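Local atomic coordinates of SidF, inhibitor of growth family, member 3 (Legionella pneumophila subsp. pneumophila, PDB entry 4FYE), a protein that removes phosphate from phosphoinositide lipids, probably acting as a 3-phosphatase on phosphatidylinositol 3,4,5-trisphosphate. Residues E10-H15 against F41-L46; G48-V53 against N181-I186; A272-S277 against A292-N297; K477-S482 against A555-Y560; Q486-K491 against E548-I553. The protein carries 1 engineered substitution. All coordinates share one frame; numbering follows the deposited sequence.

Near the N terminus, interaction 1 closes a 25-residue loop by setting helix 9-16 against the turn that follows edge strand 39-42. Two residues later interaction 2 opens: strand 50-55 pairs with strand 184-189 across a largely helical excursion of 127 residues. Backbone bonds between strands 39-42 and 50-55 join the two contacts in one six-stranded sheet. Interaction 3 closes a 14-residue loop, folding the chain after strand 260-268, the other outermost strand, back onto helix 284-311. Interaction 4 joins residues 477-482 to helix 522-583, closing a largely helical 72-residue loop, and interaction 5 nests inside it; they touch through V481 and I553, across the chain's centre from interactions 1 and 2.

Interaction 1. Residues E10-H15 against F41-L46; sequences ETYVTH and FKDPML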
# COMPACT_ATOMS: atom_id res chain seq x y z
N GLU A 10 -7.77 -1.33 16.95
CA GLU A 10 -9.19 -1.21 17.04
C GLU A 10 -9.57 -0.05 17.94
O GLU A 10 -10.49 0.73 17.59
CB GLU A 10 -9.89 -2.48 17.53
CG GLU A 10 -11.40 -2.35 17.36
CD GLU A 10 -12.27 -3.48 17.96
OE1 GLU A 10 -13.41 -3.17 18.44
OE2 GLU A 10 -11.83 -4.66 17.93
N THR A 11 -8.90 0.11 19.09
CA THR A 11 -9.36 1.18 19.97
C THR A 11 -9.03 2.53 19.31
O THR A 11 -9.87 3.42 19.21
CB THR A 11 -8.88 1.10 21.44
OG1 THR A 11 -7.72 1.90 21.58
CG2 THR A 11 -8.59 -0.33 21.91
N TYR A 12 -7.83 2.66 18.80
CA TYR A 12 -7.55 3.83 17.99
C TYR A 12 -8.56 4.14 16.85
O TYR A 12 -9.02 5.28 16.73
CB TYR A 12 -6.16 3.78 17.44
CG TYR A 12 -5.69 5.06 16.81
CD1 TYR A 12 -5.87 6.31 17.43
CD2 TYR A 12 -5.00 5.03 15.63
CE1 TYR A 12 -5.38 7.49 16.85
CE2 TYR A 12 -4.49 6.19 15.05
CZ TYR A 12 -4.68 7.41 15.66
OH TYR A 12 -4.19 8.53 15.02
N VAL A 13 -8.92 3.16 16.05
CA VAL A 13 -9.84 3.41 14.92
C VAL A 13 -11.20 3.90 15.45
O VAL A 13 -11.86 4.79 14.85
CB VAL A 13 -10.01 2.12 14.13
CG1 VAL A 13 -11.20 2.21 13.20
CG2 VAL A 13 -8.68 1.71 13.42
N THR A 14 -11.59 3.35 16.60
CA THR A 14 -12.82 3.71 17.24
C THR A 14 -12.78 5.16 17.70
O THR A 14 -13.72 5.90 17.48
CB THR A 14 -13.06 2.84 18.47
OG1 THR A 14 -13.24 1.48 18.03
CG2 THR A 14 -14.29 3.34 19.20
N HIS A 15 -11.70 5.57 18.36
CA HIS A 15 -11.62 6.99 18.71
C HIS A 15 -11.68 7.89 17.50
O HIS A 15 -12.28 8.93 17.53
CB HIS A 15 -10.38 7.26 19.53
CG HIS A 15 -10.52 6.85 20.96
ND1 HIS A 15 -10.85 7.74 21.93
CD2 HIS A 15 -10.44 5.60 21.56
CE1 HIS A 15 -10.94 7.08 23.10
NE2 HIS A 15 -10.70 5.77 22.87
N PHE A 41 -9.71 18.10 11.63
CA PHE A 41 -10.01 17.86 13.03
C PHE A 41 -8.73 17.50 13.80
O PHE A 41 -7.68 17.15 13.21
CB PHE A 41 -10.93 16.65 13.13
CG PHE A 41 -12.31 16.86 12.55
CD1 PHE A 41 -13.27 17.60 13.24
CD2 PHE A 41 -12.69 16.21 11.35
CE1 PHE A 41 -14.56 17.76 12.73
CE2 PHE A 41 -13.96 16.38 10.83
CZ PHE A 41 -14.91 17.15 11.52
N LYS A 42 -8.79 17.52 15.13
CA LYS A 42 -7.56 17.21 15.92
C LYS A 42 -7.51 15.72 16.12
O LYS A 42 -8.57 15.09 16.22
CB LYS A 42 -7.58 17.92 17.27
CG LYS A 42 -7.28 19.42 17.23
CD LYS A 42 -7.00 19.88 18.67
CE LYS A 42 -7.19 21.37 18.94
NZ LYS A 42 -7.19 21.67 20.42
N ASP A 43 -6.32 15.14 16.13
CA ASP A 43 -6.21 13.70 16.42
C ASP A 43 -6.70 13.43 17.84
O ASP A 43 -6.35 14.16 18.77
CB ASP A 43 -4.79 13.21 16.21
CG ASP A 43 -4.69 11.69 16.25
OD1 ASP A 43 -4.61 11.15 17.39
OD2 ASP A 43 -4.73 11.05 15.17
N PRO A 44 -7.55 12.41 18.01
CA PRO A 44 -8.11 12.17 19.35
C PRO A 44 -7.07 11.67 20.33
O PRO A 44 -7.36 11.54 21.53
CB PRO A 44 -9.13 11.04 19.12
CG PRO A 44 -8.67 10.35 17.87
CD PRO A 44 -7.97 11.39 17.03
N MET A 45 -5.87 11.40 19.86
CA MET A 45 -4.92 10.74 20.72
C MET A 45 -3.52 11.30 20.60
O MET A 45 -2.88 11.49 21.61
CB MET A 45 -4.93 9.22 20.51
CG MET A 45 -6.30 8.63 20.77
SD MET A 45 -6.39 6.97 21.45
CE MET A 45 -4.82 6.27 20.93
N LEU A 46 -3.06 11.55 19.39
CA LEU A 46 -1.74 12.14 19.25
C LEU A 46 -1.77 13.67 19.17
O LEU A 46 -2.36 14.25 18.25
CB LEU A 46 -0.98 11.52 18.10
CG LEU A 46 0.55 11.71 18.21
CD1 LEU A 46 1.13 11.81 19.64
CD2 LEU A 46 1.22 10.59 17.42
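An Asx turn at D43, where edge strand 39-42 gives way to the turn leading into strand 50-55, meets helix 9-16. Y12 is the main helical partner. With CG anti to the backbone N (chi1 -169°), its ring points across to the turn, and OH donates to D43 OD2 at 2.6 Å, using the syn lone pair of the carboxylate. The ring and carboxylate planes are turned 35° apart, and D43 OD1 lies in the ring plane at its edge. That second oxygen works for its own turn: it accepts from M45 N (2.8 Å) and from L46 N (2.6 Å, nearly straight at 172°), both coming from above the carboxylate plane. Three bonds thus fix the rotation of the D43 group, and would tend to stabilise its charged form. M45 runs alongside Y12 in the opposite direction. The bend at chi2 sets M45 SD over one face of the H15 imidazole, 4.4 Å from the ring centroid, a Met-aromatic contact offset toward the rim, and the bend at chi3 turns CE to 3.7 Å from Y12 CD1. P44 fills in between, its CG 3.9 Å from H15 CB. A single backbone hydrogen bond, between D43 N and K49 O, continues the pairing of strands 39-42 and 50-55. The arrangement is an Asx turn in a beta-hairpin connection, packed against a helix through a tyrosine-carboxylate bond.

Interaction 2. Residues G48-V53 against N181-I186; sequences GKQVVV and NRDTLI
Three main-chain hydrogen bonds form the ladder. V52 supplies two of them, its N donating to T184 O at 2.9 Å nearly along the C=O axis and its O accepting from I186 N at 2.8 Å; T184 N reaches Q50 O at 3.0 Å, in the carbonyl plane. CA-H contacts fill the gaps, with V51 CA 3.4 Å from T184 O and V53 CA equally far from I186 O. This is parallel pairing, the strand directions only 18° apart, and the two strands are sheet neighbours joined by a beta-alpha-beta connection of several helices. Apolar packing divides between the faces. On the face that carries V51, V53, T184 and I186, I186 CD1 lies 3.9 Å from V51 CG1; L16 and Y12 of helix 9-16 back this face. On the other face V52 and L185 run side by side, V52 CG2 meeting L185 CD2 at 4.0 Å. Among polar ends, D183 OD1 touches Q50 CB, while its OD2 bonds to Y32 and the Q50 amide to N27 and H29.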
# COMPACT_ATOMS: atom_id res chain seq x y z
N GLY A 48 -0.24 16.78 18.42
CA GLY A 48 -0.28 17.75 17.30
C GLY A 48 -0.64 17.14 15.94
O GLY A 48 -0.37 17.72 14.91
N LYS A 49 -1.21 15.93 15.92
CA LYS A 49 -1.64 15.34 14.65
C LYS A 49 -3.09 15.72 14.23
O LYS A 49 -3.95 16.07 15.08
CB LYS A 49 -1.41 13.82 14.59
CG LYS A 49 -0.02 13.29 14.99
CD LYS A 49 1.16 13.93 14.28
CE LYS A 49 2.45 13.12 14.48
NZ LYS A 49 3.59 13.58 13.62
N GLN A 50 -3.34 15.69 12.92
CA GLN A 50 -4.64 16.05 12.40
C GLN A 50 -5.27 14.93 11.62
O GLN A 50 -4.59 14.02 11.16
CB GLN A 50 -4.54 17.31 11.55
CG GLN A 50 -4.56 18.56 12.45
CD GLN A 50 -4.14 19.83 11.72
OE1 GLN A 50 -4.25 19.93 10.49
NE2 GLN A 50 -3.66 20.81 12.48
N VAL A 51 -6.57 15.09 11.38
CA VAL A 51 -7.36 14.11 10.71
C VAL A 51 -8.24 14.78 9.70
O VAL A 51 -8.91 15.75 10.03
CB VAL A 51 -8.25 13.47 11.74
CG1 VAL A 51 -9.05 12.36 11.12
CG2 VAL A 51 -7.38 12.95 12.86
N VAL A 52 -8.28 14.27 8.47
CA VAL A 52 -9.20 14.84 7.52
C VAL A 52 -10.31 13.82 7.24
O VAL A 52 -10.03 12.65 6.91
CB VAL A 52 -8.51 15.10 6.19
CG1 VAL A 52 -9.50 15.80 5.27
CG2 VAL A 52 -7.21 15.89 6.36
N VAL A 53 -11.57 14.25 7.29
CA VAL A 53 -12.71 13.33 7.21
C VAL A 53 -13.68 13.80 6.09
O VAL A 53 -13.97 14.97 5.97
CB VAL A 53 -13.46 13.23 8.57
CG1 VAL A 53 -14.66 12.28 8.50
CG2 VAL A 53 -12.55 12.74 9.70
N ASN A 181 4.68 16.00 8.69
CA ASN A 181 3.46 15.83 9.52
C ASN A 181 2.24 15.39 8.75
O ASN A 181 1.43 16.22 8.29
CB ASN A 181 3.17 17.09 10.35
CG ASN A 181 2.66 16.77 11.76
OD1 ASN A 181 2.78 17.58 12.69
ND2 ASN A 181 2.06 15.58 11.91
N ARG A 182 2.10 14.08 8.61
CA ARG A 182 1.04 13.52 7.78
C ARG A 182 -0.26 13.30 8.58
O ARG A 182 -0.27 12.78 9.70
CB ARG A 182 1.48 12.22 7.09
CG ARG A 182 2.82 12.25 6.36
CD ARG A 182 3.88 11.48 7.14
NE ARG A 182 3.96 10.03 6.80
CZ ARG A 182 3.29 9.37 5.85
NH1 ARG A 182 2.40 9.98 5.05
NH2 ARG A 182 3.48 8.08 5.70
N ASP A 183 -1.35 13.71 7.96
CA ASP A 183 -2.64 13.62 8.54
C ASP A 183 -3.23 12.20 8.36
O ASP A 183 -2.95 11.48 7.38
CB ASP A 183 -3.53 14.65 7.83
CG ASP A 183 -3.13 16.08 8.10
OD1 ASP A 183 -2.43 16.37 9.11
OD2 ASP A 183 -3.54 16.95 7.28
N THR A 184 -4.08 11.80 9.26
CA THR A 184 -4.84 10.61 9.03
C THR A 184 -5.99 10.92 8.07
O THR A 184 -6.61 11.97 8.18
CB THR A 184 -5.41 10.10 10.37
OG1 THR A 184 -4.34 9.52 11.12
CG2 THR A 184 -6.34 9.04 10.10
N LEU A 185 -6.30 10.02 7.15
CA LEU A 185 -7.34 10.34 6.23
C LEU A 185 -8.47 9.34 6.30
O LEU A 185 -8.25 8.10 6.24
CB LEU A 185 -6.78 10.35 4.83
CG LEU A 185 -5.43 11.02 4.68
CD1 LEU A 185 -4.97 10.56 3.30
CD2 LEU A 185 -5.55 12.56 4.77
N ILE A 186 -9.70 9.88 6.38
CA ILE A 186 -10.90 9.07 6.57
C ILE A 186 -12.02 9.37 5.57
O ILE A 186 -12.38 10.52 5.32
CB ILE A 186 -11.46 9.25 7.99
CG1 ILE A 186 -10.39 8.95 9.01
CG2 ILE A 186 -12.58 8.23 8.28
CD1 ILE A 186 -10.92 8.96 10.44

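Interaction 3. Residues A272-S277 against A292-N297; sequences ARMPYS and AVTLIN
The amide of N297 meets the main chain with its edge: R273 O lies close to the amide plane, 14° out of it, and takes ND2 at 2.4 Å. The bond is very short and enters the carbonyl from above its own plane. At the other end of the amide, OD1 accepts from G242 N, so the group is gripped at both ends and its rotation is fixed. The R273 side chain leads away from residues 292-297: its flat guanidinium makes a cation-pi contact with Y358 and, through NH2, a salt bridge with E356, both on strand 353-360, while NH1 returns to hydrogen-bond Q298, one residue beyond N297 on the helix. Beside the R273 carbonyl, M274 and T294 lie side by side. M274 has CG in the crowded position between N and the carbonyl carbon (chi1 53°), and its CB is pressed to 3.3 Å from T294 CG2, a tight fit. P275, the centre of an inverse gamma turn, meets V293 tip to tip, CD 3.7 Å from CG1. The loop after strand 260-268 is thus laid along helix 284-311, whose further sides face helix 482-514 through A292, L295 and I296, while M274 and T294 also touch helix 373-387.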
# COMPACT_ATOMS: atom_id res chain seq x y z
N ALA A 272 8.43 2.97 -3.86
CA ALA A 272 9.71 2.33 -4.08
C ALA A 272 10.54 2.50 -2.82
O ALA A 272 10.58 3.57 -2.21
CB ALA A 272 10.41 2.95 -5.27
N ARG A 273 11.19 1.42 -2.43
CA ARG A 273 11.96 1.34 -1.21
C ARG A 273 13.31 1.91 -1.51
O ARG A 273 14.19 1.96 -0.67
CB ARG A 273 12.16 -0.11 -0.80
CG ARG A 273 11.05 -0.69 0.03
CD ARG A 273 10.90 -2.16 -0.25
NE ARG A 273 9.52 -2.48 -0.55
CZ ARG A 273 8.82 -3.40 0.10
NH1 ARG A 273 9.38 -4.08 1.08
NH2 ARG A 273 7.57 -3.63 -0.23
N MET A 274 13.47 2.30 -2.76
CA MET A 274 14.73 2.71 -3.21
C MET A 274 14.59 4.06 -3.76
O MET A 274 13.58 4.37 -4.35
CB MET A 274 15.18 1.77 -4.26
CG MET A 274 14.18 1.60 -5.34
SD MET A 274 15.21 1.16 -6.74
CE MET A 274 15.17 -0.60 -6.43
N PRO A 275 15.62 4.88 -3.56
CA PRO A 275 15.56 6.21 -4.12
C PRO A 275 15.81 6.16 -5.64
O PRO A 275 16.95 6.26 -6.13
CB PRO A 275 16.64 6.97 -3.35
CG PRO A 275 17.45 5.93 -2.61
CD PRO A 275 16.94 4.57 -2.97
N TYR A 276 14.73 5.96 -6.35
CA TYR A 276 14.63 6.02 -7.81
C TYR A 276 15.45 7.10 -8.54
O TYR A 276 16.21 6.78 -9.46
CB TYR A 276 13.15 6.18 -8.19
CG TYR A 276 12.30 7.19 -7.38
CD1 TYR A 276 12.85 8.03 -6.37
CD2 TYR A 276 10.93 7.32 -7.64
CE1 TYR A 276 12.06 8.93 -5.66
CE2 TYR A 276 10.13 8.21 -6.95
CZ TYR A 276 10.69 9.01 -5.97
OH TYR A 276 9.86 9.88 -5.31
N SER A 277 15.30 8.34 -8.11
CA SER A 277 15.82 9.51 -8.81
C SER A 277 17.33 9.51 -8.94
O SER A 277 17.89 9.91 -9.96
CB SER A 277 15.37 10.78 -8.10
OG SER A 277 15.58 10.68 -6.71
N ALA A 292 22.00 -0.91 -1.39
CA ALA A 292 22.16 -0.96 0.06
C ALA A 292 21.04 -0.23 0.77
O ALA A 292 20.57 -0.69 1.84
CB ALA A 292 23.49 -0.36 0.49
N VAL A 293 20.65 0.92 0.21
CA VAL A 293 19.59 1.71 0.80
C VAL A 293 18.32 0.89 0.75
O VAL A 293 17.50 0.96 1.65
CB VAL A 293 19.37 2.98 0.01
CG1 VAL A 293 18.06 3.62 0.38
CG2 VAL A 293 20.54 3.92 0.27
N THR A 294 18.16 0.09 -0.29
CA THR A 294 16.92 -0.59 -0.35
C THR A 294 16.87 -1.65 0.72
O THR A 294 15.78 -1.88 1.29
CB THR A 294 16.42 -0.99 -1.79
OG1 THR A 294 16.22 -2.40 -1.92
CG2 THR A 294 17.25 -0.41 -2.96
N LEU A 295 18.04 -2.24 1.04
CA LEU A 295 18.17 -3.15 2.16
C LEU A 295 17.92 -2.41 3.51
O LEU A 295 17.14 -2.83 4.35
CB LEU A 295 19.56 -3.71 2.19
CG LEU A 295 19.93 -5.13 2.57
CD1 LEU A 295 21.05 -5.04 3.58
CD2 LEU A 295 18.80 -5.95 3.13
N ILE A 296 18.58 -1.29 3.69
CA ILE A 296 18.32 -0.42 4.81
C ILE A 296 16.79 -0.14 4.99
O ILE A 296 16.20 -0.44 6.07
CB ILE A 296 19.20 0.83 4.66
CG1 ILE A 296 20.65 0.45 5.07
CG2 ILE A 296 18.65 1.97 5.49
CD1 ILE A 296 21.71 1.47 4.68
N ASN A 297 16.14 0.38 3.96
CA ASN A 297 14.69 0.52 3.96
C ASN A 297 13.94 -0.78 4.13
O ASN A 297 12.91 -0.78 4.81
CB ASN A 297 14.27 1.16 2.69
CG ASN A 297 14.72 2.58 2.60
OD1 ASN A 297 15.20 3.19 3.59
ND2 ASN A 297 14.55 3.15 1.41

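Interaction 4. Residues K477-S482 against A555-Y560; sequences KGPDVS and ALRKAY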
# COMPACT_ATOMS: atom_id res chain seq x y z
N LYS A 477 -4.78 -30.28 -2.74
CA LYS A 477 -3.46 -30.79 -2.41
C LYS A 477 -2.57 -30.73 -3.63
O LYS A 477 -1.36 -30.68 -3.50
CB LYS A 477 -3.55 -32.22 -1.91
CG LYS A 477 -3.52 -32.36 -0.39
CD LYS A 477 -2.09 -32.22 0.13
CE LYS A 477 -2.00 -32.52 1.63
NZ LYS A 477 -0.75 -32.01 2.27
N GLY A 478 -3.18 -30.70 -4.81
CA GLY A 478 -2.44 -30.69 -6.07
C GLY A 478 -1.68 -31.99 -6.35
O GLY A 478 -1.89 -33.02 -5.69
N PRO A 479 -0.76 -31.96 -7.33
CA PRO A 479 0.04 -33.15 -7.57
C PRO A 479 1.16 -33.33 -6.55
O PRO A 479 1.68 -32.36 -6.03
CB PRO A 479 0.58 -32.93 -8.99
CG PRO A 479 0.45 -31.47 -9.26
CD PRO A 479 -0.36 -30.82 -8.17
N ASP A 480 1.53 -34.58 -6.28
CA ASP A 480 2.57 -34.92 -5.30
C ASP A 480 3.92 -34.38 -5.75
O ASP A 480 4.58 -34.93 -6.64
CB ASP A 480 2.62 -36.45 -5.13
CG ASP A 480 3.63 -36.91 -4.07
OD1 ASP A 480 3.79 -38.16 -3.96
OD2 ASP A 480 4.24 -36.06 -3.36
N VAL A 481 4.34 -33.32 -5.09
CA VAL A 481 5.57 -32.64 -5.47
C VAL A 481 6.51 -32.47 -4.26
O VAL A 481 7.40 -31.61 -4.24
CB VAL A 481 5.21 -31.31 -6.15
CG1 VAL A 481 4.80 -30.25 -5.14
CG2 VAL A 481 6.33 -30.85 -7.07
N SER A 482 6.31 -33.33 -3.27
CA SER A 482 7.02 -33.28 -1.99
C SER A 482 8.52 -33.38 -2.22
O SER A 482 9.33 -32.76 -1.51
CB SER A 482 6.57 -34.43 -1.09
OG SER A 482 5.23 -34.82 -1.36
N ALA A 555 5.08 -26.59 -13.97
CA ALA A 555 4.67 -27.52 -15.03
C ALA A 555 3.63 -28.53 -14.58
O ALA A 555 2.59 -28.71 -15.23
CB ALA A 555 5.89 -28.26 -15.58
N LEU A 556 3.93 -29.19 -13.46
CA LEU A 556 3.05 -30.21 -12.91
C LEU A 556 1.80 -29.63 -12.28
O LEU A 556 0.72 -30.21 -12.38
CB LEU A 556 3.81 -31.06 -11.90
CG LEU A 556 4.83 -32.02 -12.54
CD1 LEU A 556 5.74 -32.53 -11.44
CD2 LEU A 556 4.20 -33.18 -13.33
N ARG A 557 1.91 -28.47 -11.65
CA ARG A 557 0.68 -27.86 -11.14
C ARG A 557 -0.21 -27.50 -12.33
O ARG A 557 -1.43 -27.72 -12.31
CB ARG A 557 0.98 -26.69 -10.21
CG ARG A 557 0.96 -27.12 -8.72
CD ARG A 557 2.12 -26.60 -7.87
NE ARG A 557 1.91 -26.94 -6.47
CZ ARG A 557 2.73 -26.67 -5.45
NH1 ARG A 557 3.87 -26.04 -5.63
NH2 ARG A 557 2.40 -27.05 -4.23
N LYS A 558 0.43 -27.03 -13.38
CA LYS A 558 -0.27 -26.51 -14.54
C LYS A 558 -1.09 -27.65 -15.17
O LYS A 558 -2.31 -27.56 -15.31
CB LYS A 558 0.75 -25.90 -15.51
CG LYS A 558 0.21 -25.33 -16.82
CD LYS A 558 1.34 -24.57 -17.52
CE LYS A 558 0.89 -23.37 -18.34
NZ LYS A 558 0.44 -23.82 -19.67
N ALA A 559 -0.42 -28.74 -15.50
CA ALA A 559 -1.13 -29.87 -16.08
C ALA A 559 -2.21 -30.42 -15.13
O ALA A 559 -3.25 -30.90 -15.59
CB ALA A 559 -0.16 -30.98 -16.48
N TYR A 560 -1.95 -30.37 -13.82
CA TYR A 560 -2.91 -30.88 -12.85
C TYR A 560 -4.13 -29.98 -12.81
O TYR A 560 -5.27 -30.46 -12.83
CB TYR A 560 -2.30 -30.91 -11.47
CG TYR A 560 -3.24 -31.42 -10.40
CD1 TYR A 560 -4.18 -30.58 -9.83
CD2 TYR A 560 -3.17 -32.76 -9.95
CE1 TYR A 560 -5.04 -31.02 -8.85
CE2 TYR A 560 -4.03 -33.23 -8.96
CZ TYR A 560 -4.96 -32.36 -8.40
OH TYR A 560 -5.83 -32.76 -7.40
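Y560 holds CG anti to its backbone N (chi1 180°), which swings the ring out from helix 522-583 beneath residues 478-479; G478, with a positive phi of 67°, turns the chain so that its backbone lies flat over that ring. G478 CA sits 3.9 Å from the Y560 ring centroid, only 16° off the normal, and P479 CD comes down on the same face at 4.1 Å from the centroid, two CH-pi contacts side by side. The proline ring also reaches past the aromatic rim to the helix: P479 CG is 3.6 Å from Y560 CB and 3.4 Å from L556 O. The Y560 hydroxyl bonds to L475 O in the preceding helix, fixing the ring from its tip, and H564 stacks on it. V481 has CG1 in the crowded position between N and carbonyl carbon, directing this methyl over one face of the R557 guanidinium, 4.1 Å from NH2. R557 is bent at chi2 and then extended, so that its charged end passes under V481 to a salt bridge with D450 and a hydrogen bond with N446, both on helix 438-458. No hydrogen bond joins the segments themselves. The arrangement is a short helix-to-helix connection in a helical bundle: at G478 the chain leaves the helical conformation after helix 467-476, V481 is the N-cap of helix 482-514, and a third helix packs Y560 underneath.

Interaction 5. Residues Q486-K491 against E548-I553; sequences QQITEK and ELHNQI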
# COMPACT_ATOMS: atom_id res chain seq x y z
N GLN A 486 11.25 -30.68 -1.08
CA GLN A 486 12.38 -31.09 -0.23
C GLN A 486 13.72 -30.54 -0.74
O GLN A 486 14.51 -29.95 0.01
CB GLN A 486 12.46 -32.62 -0.17
CG GLN A 486 13.22 -33.18 1.02
CD GLN A 486 12.51 -32.88 2.33
OE1 GLN A 486 11.96 -33.79 2.94
NE2 GLN A 486 12.49 -31.61 2.75
N GLN A 487 13.95 -30.75 -2.03
CA GLN A 487 15.14 -30.28 -2.72
C GLN A 487 15.32 -28.74 -2.69
O GLN A 487 16.45 -28.24 -2.82
CB GLN A 487 15.07 -30.75 -4.17
CG GLN A 487 15.12 -32.27 -4.38
CD GLN A 487 15.48 -32.60 -5.84
OE1 GLN A 487 14.86 -33.48 -6.46
NE2 GLN A 487 16.48 -31.89 -6.37
N ILE A 488 14.20 -28.01 -2.56
CA ILE A 488 14.21 -26.54 -2.52
C ILE A 488 14.51 -26.04 -1.11
O ILE A 488 15.40 -25.19 -0.89
CB ILE A 488 12.86 -25.94 -3.00
CG1 ILE A 488 12.68 -26.08 -4.53
CG2 ILE A 488 12.73 -24.46 -2.60
CD1 ILE A 488 11.32 -25.57 -5.02
N THR A 489 13.76 -26.55 -0.15
CA THR A 489 13.93 -26.10 1.22
C THR A 489 15.30 -26.48 1.75
O THR A 489 15.90 -25.71 2.50
CB THR A 489 12.76 -26.55 2.11
OG1 THR A 489 12.15 -27.68 1.51
CG2 THR A 489 11.73 -25.39 2.18
N GLU A 490 15.82 -27.62 1.30
CA GLU A 490 17.26 -27.91 1.48
C GLU A 490 18.15 -26.80 0.86
O GLU A 490 18.98 -26.21 1.57
CB GLU A 490 17.67 -29.31 0.97
CG GLU A 490 17.17 -30.47 1.80
CD GLU A 490 17.38 -31.83 1.11
OE1 GLU A 490 16.99 -31.99 -0.07
OE2 GLU A 490 17.94 -32.75 1.76
N LYS A 491 17.98 -26.48 -0.43
CA LYS A 491 18.86 -25.42 -0.95
C LYS A 491 18.65 -24.03 -0.38
O LYS A 491 19.61 -23.26 -0.28
CB LYS A 491 18.98 -25.38 -2.47
CG LYS A 491 20.30 -24.71 -2.86
CD LYS A 491 20.29 -24.12 -4.28
CE LYS A 491 20.16 -25.18 -5.38
NZ LYS A 491 21.41 -25.92 -5.73
N GLU A 548 14.87 -23.12 -11.04
CA GLU A 548 14.81 -24.24 -12.01
C GLU A 548 13.86 -25.27 -11.45
O GLU A 548 13.06 -25.87 -12.17
CB GLU A 548 16.20 -24.87 -12.25
CG GLU A 548 17.08 -24.25 -13.34
CD GLU A 548 17.10 -25.06 -14.65
OE1 GLU A 548 17.77 -26.12 -14.72
OE2 GLU A 548 16.46 -24.60 -15.64
N LEU A 549 13.94 -25.45 -10.13
CA LEU A 549 13.11 -26.43 -9.43
C LEU A 549 11.65 -25.98 -9.36
O LEU A 549 10.73 -26.78 -9.67
CB LEU A 549 13.69 -26.69 -8.04
CG LEU A 549 15.01 -27.48 -8.08
CD1 LEU A 549 15.64 -27.64 -6.69
CD2 LEU A 549 14.80 -28.84 -8.75
N HIS A 550 11.45 -24.70 -9.00
CA HIS A 550 10.12 -24.11 -9.04
C HIS A 550 9.52 -24.30 -10.39
O HIS A 550 8.37 -24.72 -10.51
CB HIS A 550 10.11 -22.62 -8.63
CG HIS A 550 10.01 -22.39 -7.12
ND1 HIS A 550 8.98 -22.83 -6.37
CD2 HIS A 550 10.87 -21.76 -6.23
CE1 HIS A 550 9.17 -22.53 -5.07
NE2 HIS A 550 10.33 -21.87 -4.98
N ASN A 551 10.30 -24.05 -11.44
CA ASN A 551 9.74 -24.15 -12.79
C ASN A 551 9.27 -25.58 -13.08
O ASN A 551 8.27 -25.78 -13.75
CB ASN A 551 10.71 -23.61 -13.85
CG ASN A 551 10.86 -22.08 -13.76
OD1 ASN A 551 11.92 -21.50 -14.02
ND2 ASN A 551 9.78 -21.42 -13.36
N GLN A 552 9.94 -26.56 -12.51
CA GLN A 552 9.46 -27.93 -12.69
C GLN A 552 8.17 -28.19 -11.90
O GLN A 552 7.28 -28.93 -12.35
CB GLN A 552 10.53 -28.95 -12.29
CG GLN A 552 11.75 -29.01 -13.21
CD GLN A 552 12.85 -29.85 -12.58
OE1 GLN A 552 12.72 -31.08 -12.44
NE2 GLN A 552 13.92 -29.18 -12.15
N ILE A 553 8.05 -27.56 -10.73
CA ILE A 553 6.82 -27.71 -9.96
C ILE A 553 5.62 -27.08 -10.68
O ILE A 553 4.53 -27.66 -10.78
CB ILE A 553 7.00 -27.17 -8.53
CG1 ILE A 553 7.98 -28.09 -7.81
CG2 ILE A 553 5.65 -27.03 -7.82
CD1 ILE A 553 8.36 -27.70 -6.39
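This is apolar packing between two antiparallel helices, 482-514 and 522-583, within a region predicted to form a coiled coil. The short helical segments run at 157° to each other, with axes 10.2 Å apart at closest approach. I488 carries the contact. Its CG1 is anti to the carbonyl carbon (chi1 -72°) and the chain continues extended, so the side chain reaches straight across and slides past L549 in the opposite direction, I488 CG1 resting 3.7 Å from L549 CB. The terminal methyl CD1 sits over the centre of one face of the H550 imidazole, 3.7 Å from the ring centroid and 8° off the normal, a well-centred CH-pi contact in which the two side chains cross at about a right angle. I553 CD1 closes in beside it, 3.9 Å from I488 CD1. Toward the exposed Q487, L549 CD1 lies 4.0 Å from Q487 CB. H550 ND1 is bonded to N446 ND2 of helix 438-458, which steadies the ring and ties a third helix to the pair. No hydrogen bond crosses between the segments, so their cohesion rests on close methyl and ring contacts; ND1 accepting from the N446 amide is consistent with a neutral imidazole under the I488 methyl.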